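Local coordinates for protein beta-xylanase (Caldicellulosiruptor kristjanssonii, PDB 7NWN) that probably binds plant cell-wall carbohydrate as the calcium-containing family 9 carbohydrate-binding module of a multimodular, hyperthermostable xylanase-glucuronoyl esterase, at residues G28-D33 with K62-D67; L131-K136 with V146-A151; Q56-F61 with E75-V80. One frame throughout, in Å; residues are numbered along the deposited sequence.

Interaction 1: G28-D33 with K62-D67. With CA (calcium ion), chain R; EDO (1,2-ethanediol), chain O; EDO (1,2-ethanediol), chain J.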
# COMPACT_ATOMS: atom_id res chain seq x y z
N GLY A 28 -2.24 15.27 1.04
CA GLY A 28 -3.68 15.22 1.33
C GLY A 28 -3.97 14.28 2.48
O GLY A 28 -3.12 13.46 2.83
N SER A 29 -5.14 14.47 3.11
CA SER A 29 -5.50 13.78 4.34
C SER A 29 -6.86 13.12 4.12
O SER A 29 -7.89 13.75 4.29
CB SER A 29 -5.56 14.74 5.51
OG SER A 29 -4.28 15.29 5.80
N PRO A 30 -6.92 11.85 3.68
CA PRO A 30 -8.20 11.14 3.57
C PRO A 30 -8.73 10.56 4.89
O PRO A 30 -8.01 10.38 5.89
CB PRO A 30 -7.94 10.00 2.60
CG PRO A 30 -6.44 9.80 2.60
CD PRO A 30 -5.78 11.08 3.12
N VAL A 31 -10.03 10.27 4.83
CA VAL A 31 -10.73 9.63 5.94
C VAL A 31 -10.66 8.12 5.75
O VAL A 31 -11.04 7.62 4.68
CB VAL A 31 -12.17 10.16 5.98
CG1 VAL A 31 -13.05 9.42 7.00
CG2 VAL A 31 -12.15 11.69 6.26
N ILE A 32 -10.25 7.40 6.81
CA ILE A 32 -10.07 5.95 6.73
C ILE A 32 -11.43 5.29 7.02
O ILE A 32 -11.85 5.24 8.19
CB ILE A 32 -8.95 5.45 7.70
CG1 ILE A 32 -7.61 6.18 7.46
CG2 ILE A 32 -8.78 3.93 7.58
CD1 ILE A 32 -7.10 6.01 6.04
N ASP A 33 -12.09 4.77 5.97
CA ASP A 33 -13.43 4.20 6.15
C ASP A 33 -13.78 3.21 5.05
O ASP A 33 -14.90 2.69 5.08
CB ASP A 33 -14.50 5.32 6.11
CG ASP A 33 -14.41 6.20 4.86
OD1 ASP A 33 -13.61 5.93 3.92
OD2 ASP A 33 -15.19 7.12 4.80
N LYS A 62 -3.72 4.05 -5.21
CA LYS A 62 -3.38 5.46 -5.17
C LYS A 62 -2.65 5.71 -3.86
O LYS A 62 -2.87 4.98 -2.90
CB LYS A 62 -4.65 6.30 -5.22
CG LYS A 62 -5.35 6.24 -6.58
CD LYS A 62 -6.62 7.08 -6.67
CE LYS A 62 -7.15 7.14 -8.09
NZ LYS A 62 -8.28 8.07 -8.19
N LEU A 63 -1.84 6.77 -3.85
CA LEU A 63 -1.03 7.11 -2.70
C LEU A 63 -1.30 8.57 -2.40
O LEU A 63 -1.58 9.33 -3.32
CB LEU A 63 0.47 6.93 -3.04
CG LEU A 63 0.96 5.49 -3.21
CD1 LEU A 63 2.50 5.45 -3.42
CD2 LEU A 63 0.57 4.64 -2.01
N MET A 64 -1.14 8.93 -1.12
CA MET A 64 -1.29 10.32 -0.69
C MET A 64 -0.46 10.44 0.58
O MET A 64 -0.26 9.43 1.26
CB MET A 64 -2.77 10.63 -0.45
CG MET A 64 -3.13 12.11 -0.41
SD MET A 64 -4.92 12.41 -0.48
CE MET A 64 -5.31 11.79 -2.10
N TRP A 65 0.05 11.64 0.90
CA TRP A 65 0.75 11.81 2.16
C TRP A 65 0.29 13.07 2.88
O TRP A 65 -0.13 14.03 2.24
CB TRP A 65 2.27 11.91 1.93
CG TRP A 65 2.72 13.18 1.26
CD1 TRP A 65 2.62 13.50 -0.07
CD2 TRP A 65 3.38 14.29 1.90
NE1 TRP A 65 3.19 14.73 -0.31
CE2 TRP A 65 3.68 15.23 0.87
CE3 TRP A 65 3.75 14.58 3.22
CZ2 TRP A 65 4.31 16.45 1.16
CZ3 TRP A 65 4.44 15.75 3.49
CH2 TRP A 65 4.66 16.69 2.47
N ASP A 66 0.41 13.05 4.20
CA ASP A 66 0.25 14.26 4.98
C ASP A 66 1.42 14.35 5.96
O ASP A 66 2.27 13.46 6.01
CB ASP A 66 -1.15 14.39 5.60
CG ASP A 66 -1.48 13.43 6.74
OD1 ASP A 66 -0.56 12.95 7.43
OD2 ASP A 66 -2.68 13.25 6.99
N ASP A 67 1.37 15.35 6.84
CA ASP A 67 2.47 15.60 7.76
C ASP A 67 2.76 14.40 8.63
O ASP A 67 3.88 14.34 9.12
CB ASP A 67 2.21 16.81 8.68
CG ASP A 67 2.20 18.12 7.90
OD1 ASP A 67 2.65 18.14 6.72
OD2 ASP A 67 1.68 19.08 8.44
CA CA R . -12.02 7.12 2.70
C1 EDO O . -9.62 16.17 4.63
O1 EDO O . -10.08 14.88 4.21
C2 EDO O . -8.85 16.95 3.61
O2 EDO O . -9.66 17.53 2.59
C1 EDO J . 4.77 13.56 13.19
O1 EDO J . 5.24 14.17 12.00
C2 EDO J . 5.40 12.24 13.45
O2 EDO J . 6.64 12.34 14.13
O HOH W 1 -13.99 8.56 2.87

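Interaction 2: L131-K136 with V146-A151. With CA (calcium ion), chain R.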
# COMPACT_ATOMS: atom_id res chain seq x y z
N LEU A 131 1.08 -1.07 15.37
CA LEU A 131 0.36 0.07 15.91
C LEU A 131 0.37 1.27 14.96
O LEU A 131 -0.44 2.16 15.11
CB LEU A 131 0.91 0.48 17.28
CG LEU A 131 0.34 -0.31 18.47
CD1 LEU A 131 0.56 -1.82 18.32
CD2 LEU A 131 0.97 0.15 19.77
N ARG A 132 1.27 1.29 13.97
CA ARG A 132 1.36 2.38 13.02
C ARG A 132 0.36 2.20 11.87
O ARG A 132 0.19 3.13 11.09
CB ARG A 132 2.77 2.41 12.42
CG ARG A 132 3.83 2.61 13.53
CD ARG A 132 5.22 2.48 12.94
NE ARG A 132 5.48 3.47 11.93
CZ ARG A 132 6.66 3.72 11.39
NH1 ARG A 132 7.71 3.03 11.80
NH2 ARG A 132 6.79 4.68 10.49
N PHE A 133 -0.26 1.00 11.77
CA PHE A 133 -1.00 0.58 10.58
C PHE A 133 -2.49 0.58 10.91
O PHE A 133 -2.94 -0.05 11.89
CB PHE A 133 -0.53 -0.82 10.15
CG PHE A 133 -1.04 -1.38 8.84
CD1 PHE A 133 -1.00 -0.61 7.69
CD2 PHE A 133 -1.37 -2.73 8.73
CE1 PHE A 133 -1.37 -1.14 6.45
CE2 PHE A 133 -1.73 -3.28 7.50
CZ PHE A 133 -1.77 -2.48 6.37
N TYR A 134 -3.25 1.37 10.14
CA TYR A 134 -4.67 1.46 10.42
C TYR A 134 -5.42 1.29 9.10
O TYR A 134 -5.13 2.03 8.15
CB TYR A 134 -4.97 2.84 10.99
CG TYR A 134 -6.40 3.16 11.32
CD1 TYR A 134 -7.30 2.20 11.80
CD2 TYR A 134 -6.86 4.47 11.16
CE1 TYR A 134 -8.60 2.56 12.11
CE2 TYR A 134 -8.16 4.85 11.48
CZ TYR A 134 -9.03 3.88 11.95
OH TYR A 134 -10.30 4.26 12.27
N THR A 135 -6.40 0.36 9.07
CA THR A 135 -6.97 -0.03 7.77
C THR A 135 -8.48 -0.19 7.91
O THR A 135 -8.98 -0.54 8.98
CB THR A 135 -6.38 -1.35 7.24
OG1 THR A 135 -6.73 -2.37 8.17
CG2 THR A 135 -4.87 -1.31 7.06
N LYS A 136 -9.16 -0.05 6.76
CA LYS A 136 -10.55 -0.48 6.58
C LYS A 136 -10.63 -1.15 5.21
O LYS A 136 -9.85 -0.81 4.31
CB LYS A 136 -11.45 0.76 6.55
CG LYS A 136 -11.52 1.46 7.90
CD LYS A 136 -12.20 0.67 8.96
CE LYS A 136 -12.26 1.49 10.24
NZ LYS A 136 -12.57 0.61 11.41
N VAL A 146 -9.09 -1.67 -0.13
CA VAL A 146 -8.33 -1.49 1.10
C VAL A 146 -8.03 0.00 1.16
O VAL A 146 -7.68 0.58 0.14
CB VAL A 146 -7.01 -2.29 1.07
CG1 VAL A 146 -6.15 -1.94 2.29
CG2 VAL A 146 -7.34 -3.80 1.01
N GLU A 147 -8.29 0.60 2.33
CA GLU A 147 -7.84 1.97 2.56
C GLU A 147 -6.98 1.94 3.83
O GLU A 147 -7.46 1.49 4.85
CB GLU A 147 -9.06 2.86 2.76
CG GLU A 147 -8.70 4.36 2.71
CD GLU A 147 -9.92 5.26 2.61
OE1 GLU A 147 -11.00 4.86 3.13
OE2 GLU A 147 -9.82 6.34 1.98
N ALA A 148 -5.73 2.41 3.73
CA ALA A 148 -4.71 2.16 4.75
C ALA A 148 -3.99 3.47 5.09
O ALA A 148 -3.72 4.31 4.21
CB ALA A 148 -3.72 1.12 4.25
N ARG A 149 -3.63 3.58 6.37
CA ARG A 149 -2.80 4.68 6.84
C ARG A 149 -1.59 4.07 7.55
O ARG A 149 -1.77 3.18 8.39
CB ARG A 149 -3.62 5.54 7.81
CG ARG A 149 -2.85 6.75 8.36
CD ARG A 149 -3.66 7.52 9.43
NE ARG A 149 -3.07 8.84 9.78
CZ ARG A 149 -2.30 8.98 10.86
NH1 ARG A 149 -2.05 7.94 11.65
NH2 ARG A 149 -1.85 10.18 11.17
N ILE A 150 -0.39 4.56 7.20
CA ILE A 150 0.84 4.23 7.92
C ILE A 150 1.43 5.52 8.54
O ILE A 150 1.79 6.43 7.82
CB ILE A 150 1.83 3.57 6.96
CG1 ILE A 150 1.32 2.21 6.46
CG2 ILE A 150 3.18 3.47 7.65
CD1 ILE A 150 2.00 1.75 5.19
N ALA A 151 1.43 5.59 9.87
CA ALA A 151 1.99 6.71 10.62
C ALA A 151 3.52 6.72 10.37
O ALA A 151 4.17 5.68 10.44
CB ALA A 151 1.66 6.44 12.08
CA CA R . -12.02 7.12 2.70
O HOH W 2 -2.03 4.94 11.47
O HOH W 1 -13.99 8.56 2.87

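Interaction 3: Q56-F61 with E75-V80. With CA (calcium ion), chain Q.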
# COMPACT_ATOMS: atom_id res chain seq x y z
N GLN A 56 -7.12 -13.77 -13.63
CA GLN A 56 -8.01 -12.68 -14.00
C GLN A 56 -8.07 -11.62 -12.89
O GLN A 56 -8.82 -10.65 -13.00
CB GLN A 56 -9.43 -13.17 -14.32
CG GLN A 56 -9.53 -14.36 -15.25
CD GLN A 56 -9.71 -13.93 -16.67
OE1 GLN A 56 -8.78 -13.46 -17.32
NE2 GLN A 56 -10.93 -14.08 -17.16
N THR A 57 -7.31 -11.83 -11.80
CA THR A 57 -7.18 -10.83 -10.75
C THR A 57 -6.33 -9.66 -11.24
O THR A 57 -5.32 -9.87 -11.89
CB THR A 57 -6.58 -11.42 -9.48
OG1 THR A 57 -7.58 -12.36 -9.08
CG2 THR A 57 -6.34 -10.42 -8.35
N ASN A 58 -6.78 -8.43 -10.99
CA ASN A 58 -5.96 -7.26 -11.26
C ASN A 58 -6.24 -6.24 -10.17
O ASN A 58 -7.15 -6.45 -9.36
CB ASN A 58 -6.10 -6.70 -12.68
CG ASN A 58 -7.53 -6.32 -12.97
OD1 ASN A 58 -7.96 -5.22 -12.65
ND2 ASN A 58 -8.29 -7.25 -13.53
N ALA A 59 -5.42 -5.18 -10.12
CA ALA A 59 -5.48 -4.26 -9.01
C ALA A 59 -4.96 -2.90 -9.45
O ALA A 59 -4.27 -2.79 -10.45
CB ALA A 59 -4.66 -4.77 -7.84
N LYS A 60 -5.29 -1.89 -8.63
CA LYS A 60 -4.75 -0.56 -8.78
C LYS A 60 -4.63 0.05 -7.39
O LYS A 60 -5.23 -0.45 -6.43
CB LYS A 60 -5.66 0.24 -9.72
CG LYS A 60 -7.16 0.11 -9.43
CD LYS A 60 -8.05 0.86 -10.43
CE LYS A 60 -9.55 0.60 -10.35
NZ LYS A 60 -10.28 1.36 -11.41
N PHE A 61 -3.84 1.11 -7.27
CA PHE A 61 -3.75 1.77 -5.98
C PHE A 61 -3.36 3.22 -6.21
O PHE A 61 -2.75 3.54 -7.23
CB PHE A 61 -2.79 1.03 -5.05
CG PHE A 61 -1.34 1.16 -5.45
CD1 PHE A 61 -0.77 0.26 -6.36
CD2 PHE A 61 -0.55 2.18 -4.94
CE1 PHE A 61 0.55 0.41 -6.76
CE2 PHE A 61 0.78 2.33 -5.32
CZ PHE A 61 1.34 1.44 -6.24
N GLU A 75 -7.71 -0.96 -4.90
CA GLU A 75 -8.85 -1.79 -5.31
C GLU A 75 -8.37 -3.01 -6.09
O GLU A 75 -7.51 -2.89 -7.00
CB GLU A 75 -9.79 -0.97 -6.20
CG GLU A 75 -10.53 0.04 -5.38
CD GLU A 75 -11.58 0.87 -6.11
OE1 GLU A 75 -11.94 0.53 -7.24
OE2 GLU A 75 -12.04 1.84 -5.51
N VAL A 76 -8.96 -4.15 -5.73
CA VAL A 76 -8.59 -5.41 -6.35
C VAL A 76 -9.84 -5.97 -7.05
O VAL A 76 -10.85 -6.19 -6.37
CB VAL A 76 -8.05 -6.39 -5.29
CG1 VAL A 76 -7.67 -7.75 -5.93
CG2 VAL A 76 -6.85 -5.82 -4.51
N TYR A 77 -9.73 -6.27 -8.34
CA TYR A 77 -10.69 -7.08 -9.06
C TYR A 77 -10.28 -8.55 -8.90
O TYR A 77 -9.20 -8.95 -9.34
CB TYR A 77 -10.72 -6.65 -10.53
CG TYR A 77 -11.59 -7.52 -11.38
CD1 TYR A 77 -12.96 -7.27 -11.51
CD2 TYR A 77 -11.06 -8.63 -12.05
CE1 TYR A 77 -13.78 -8.09 -12.28
CE2 TYR A 77 -11.86 -9.47 -12.80
CZ TYR A 77 -13.22 -9.20 -12.92
OH TYR A 77 -14.01 -10.03 -13.65
N ASP A 78 -11.15 -9.33 -8.25
CA ASP A 78 -10.88 -10.68 -7.86
C ASP A 78 -12.23 -11.36 -7.62
O ASP A 78 -12.84 -11.17 -6.58
CB ASP A 78 -9.99 -10.75 -6.63
CG ASP A 78 -9.53 -12.16 -6.23
OD1 ASP A 78 -9.91 -13.17 -6.88
OD2 ASP A 78 -8.77 -12.22 -5.28
N PRO A 79 -12.73 -12.15 -8.60
CA PRO A 79 -14.03 -12.82 -8.48
C PRO A 79 -14.17 -13.95 -7.43
O PRO A 79 -15.29 -14.32 -7.06
CB PRO A 79 -14.32 -13.28 -9.92
CG PRO A 79 -12.93 -13.46 -10.53
CD PRO A 79 -12.06 -12.38 -9.89
N VAL A 80 -13.05 -14.44 -6.87
CA VAL A 80 -13.14 -15.43 -5.80
C VAL A 80 -12.29 -14.97 -4.62
O VAL A 80 -11.08 -14.96 -4.72
CB VAL A 80 -12.70 -16.83 -6.28
CG1 VAL A 80 -12.80 -17.86 -5.16
CG2 VAL A 80 -13.44 -17.29 -7.54
CA CA Q . -8.87 -14.68 -5.05
O HOH W 3 -12.40 2.10 -9.71
O HOH W 4 -9.15 -15.92 -7.31

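Interaction 1: G28-D33 with K62-D67
Met64 meets Gly28 by reaching forward with CG set opposite its own backbone N (chi1 -163°) and staying extended to the sulfur, then bending back at chi3. SD therefore lies against main chain, Met64 SD being 3.6 Å from Gly28 CA, and the bare glycine lets the thioether settle directly on the backbone. Met64 SD also touches Pro30 CD, at 3.9 Å, as the two side chains slide past each other in opposite directions. Two residues on in the chain, the carboxylate of Asp66 is tucked between its backbone N and carbonyl carbon (chi1 71°), which turns OD2 to Ser29. In the conformer described, Ser29 OG donates to Asp66 OD2 at 2.9 Å, on the anti side of that oxygen and somewhat out of the carboxylate plane. Ser29 has a second conformer, so this bond may be only part-time, whereas Tyr71 OH gives OD2 another partner. The firmer polar link is in the backbone: Gly28 N to Trp65 O spans 2.7 Å with an N-H...O angle of 161°, the donor tilted out of the carbonyl plane.

In the beta-sandwich of this family, 58-66 is an outermost strand of a four-stranded antiparallel sheet, and the chain following strand 22-25 runs against it. Ser26 also bonds to the backbone of Trp65, while Trp40 and Tyr71 pack around Met64 and Pro30. Beyond Pro30 the loop parts from the strand and turns to calcium, to which Val31 O and Asp33 OD1 each bind at 2.3 Å. A water at 2.5 Å from the ion, Glu35 O, Asp37 OD1 and both carboxylate oxygens of Glu147 bring the coordination to seven; this water also donates to Asp33 OD2.

Interaction 2: L131-K136 with V146-A151
Phe133 and Ile150 face each other across an antiparallel beta hairpin, at a non-hydrogen-bonded pair on the side where packing is tight. With the ring thrown away from the backbone N (chi1 -173°), the phenyl group slants over the partner strand: Phe133 CD1 comes to 3.9 Å from Ile150 CG1, and CE1 to the same distance from Ala148 CB. Thr135 CG2 lies over one ring face, offset toward the rim. Ile96 and Val117 of the opposing sheet close this layer of the sandwich.

The other face is polar, and looser at Tyr134 and Lys136, whose ends lead away from the partner strand, although their backbones are held closely: Arg149 N bonds to Tyr134 O at 2.8 Å, and Glu147 N to Lys136 O at 2.9 Å with a nearly straight N-H...O angle of 176°. Glu147 there is buried and fixed on calcium by both carboxylate oxygens, its OE1 also meeting Gly34 N. Arg149 uses NE for Tyr71 OH and, through NH1, a water that donates to Arg132 O.

At the hairpin's open end Arg132, bent at chi3 (61°), swings its guanidinium edge onto one carbonyl: Ala151 O accepts both Arg132 NE at 3.0 Å and NH2 at 2.8 Å, almost in the guanidinium plane.

Interaction 3: Q56-F61 with E75-V80
Asn58 and Tyr77 form one of the two hydrogen-bonded pairs of this contact, with Tyr77 N donating to Asn58 O at 2.8 Å and Asn58 N to Tyr77 O at 3.0 Å. Their side chains stay together on the same sheet face. The Asn58 side chain is folded back over its own main chain (chi1 58°), which brings Asn58 ND2 to 3.4 Å from Tyr77 CD2, and the amide is turned only 14° from the ring plane. The two side chains cross at a slant. Gln56 O instead comes in at the ring edge, in plane, 3.2 Å from Tyr77 CD2.

The second hydrogen-bonded pair, Lys60 with Glu75, carries side chains that run alongside each other and point the same way. In the lysine conformer described, one of two, Lys60 NZ stays 4.6 Å from Glu75 OE1, beyond a salt bridge, and a water bonded to both bridges them. The other carboxylate oxygen, OE2, is paired with Arg145, and Trp45 packs on this couple, forming a cation-pi contact with Lys60. On the reverse face, Ala59 CB touches Val76 CG2 at 4.1 Å; Val168 of strand 161-171, in the opposing sheet, covers Ala59.

Past the regular pairing, Thr57 OG1 makes a weak, long bond of 3.3 Å to Asp78 OD1. That oxygen also binds calcium, so the threonine is a second-shell neighbour of a first-shell carboxylate. Asp78 grips the ion with both oxygens and Val80 O binds it at 2.2 Å, joined by a water, Ala171 O and both oxygens of Asp92. Such a seven-coordinate site, at the open end of an antiparallel beta hairpin, ties one sheet of the beta-sandwich to the other, since Ala171 belongs to the facing sheet.

Overall arrangement
All three contacts reach one four-stranded antiparallel sheet, ordered 58-66, 69-77, 143-151, 133-140. Interactions 1 and 2 are close, their centres about 10 Å apart, and share a calcium ion: Val31 and Asp33 approach it from the loop, Glu147 from the sheet. Asp33 N and Glu147 OE1, 3.0 Å apart, probably form a hydrogen bond as well, and Ile32 CG2 packs on Lys136 CG at 3.7 Å. Interaction 3 takes the other end of strand 58-66, with its centre about 21 Å from that of interaction 1 and 20 Å from that of interaction 2, and has its own calcium. The sheet thus meets separate metal sites at distant places.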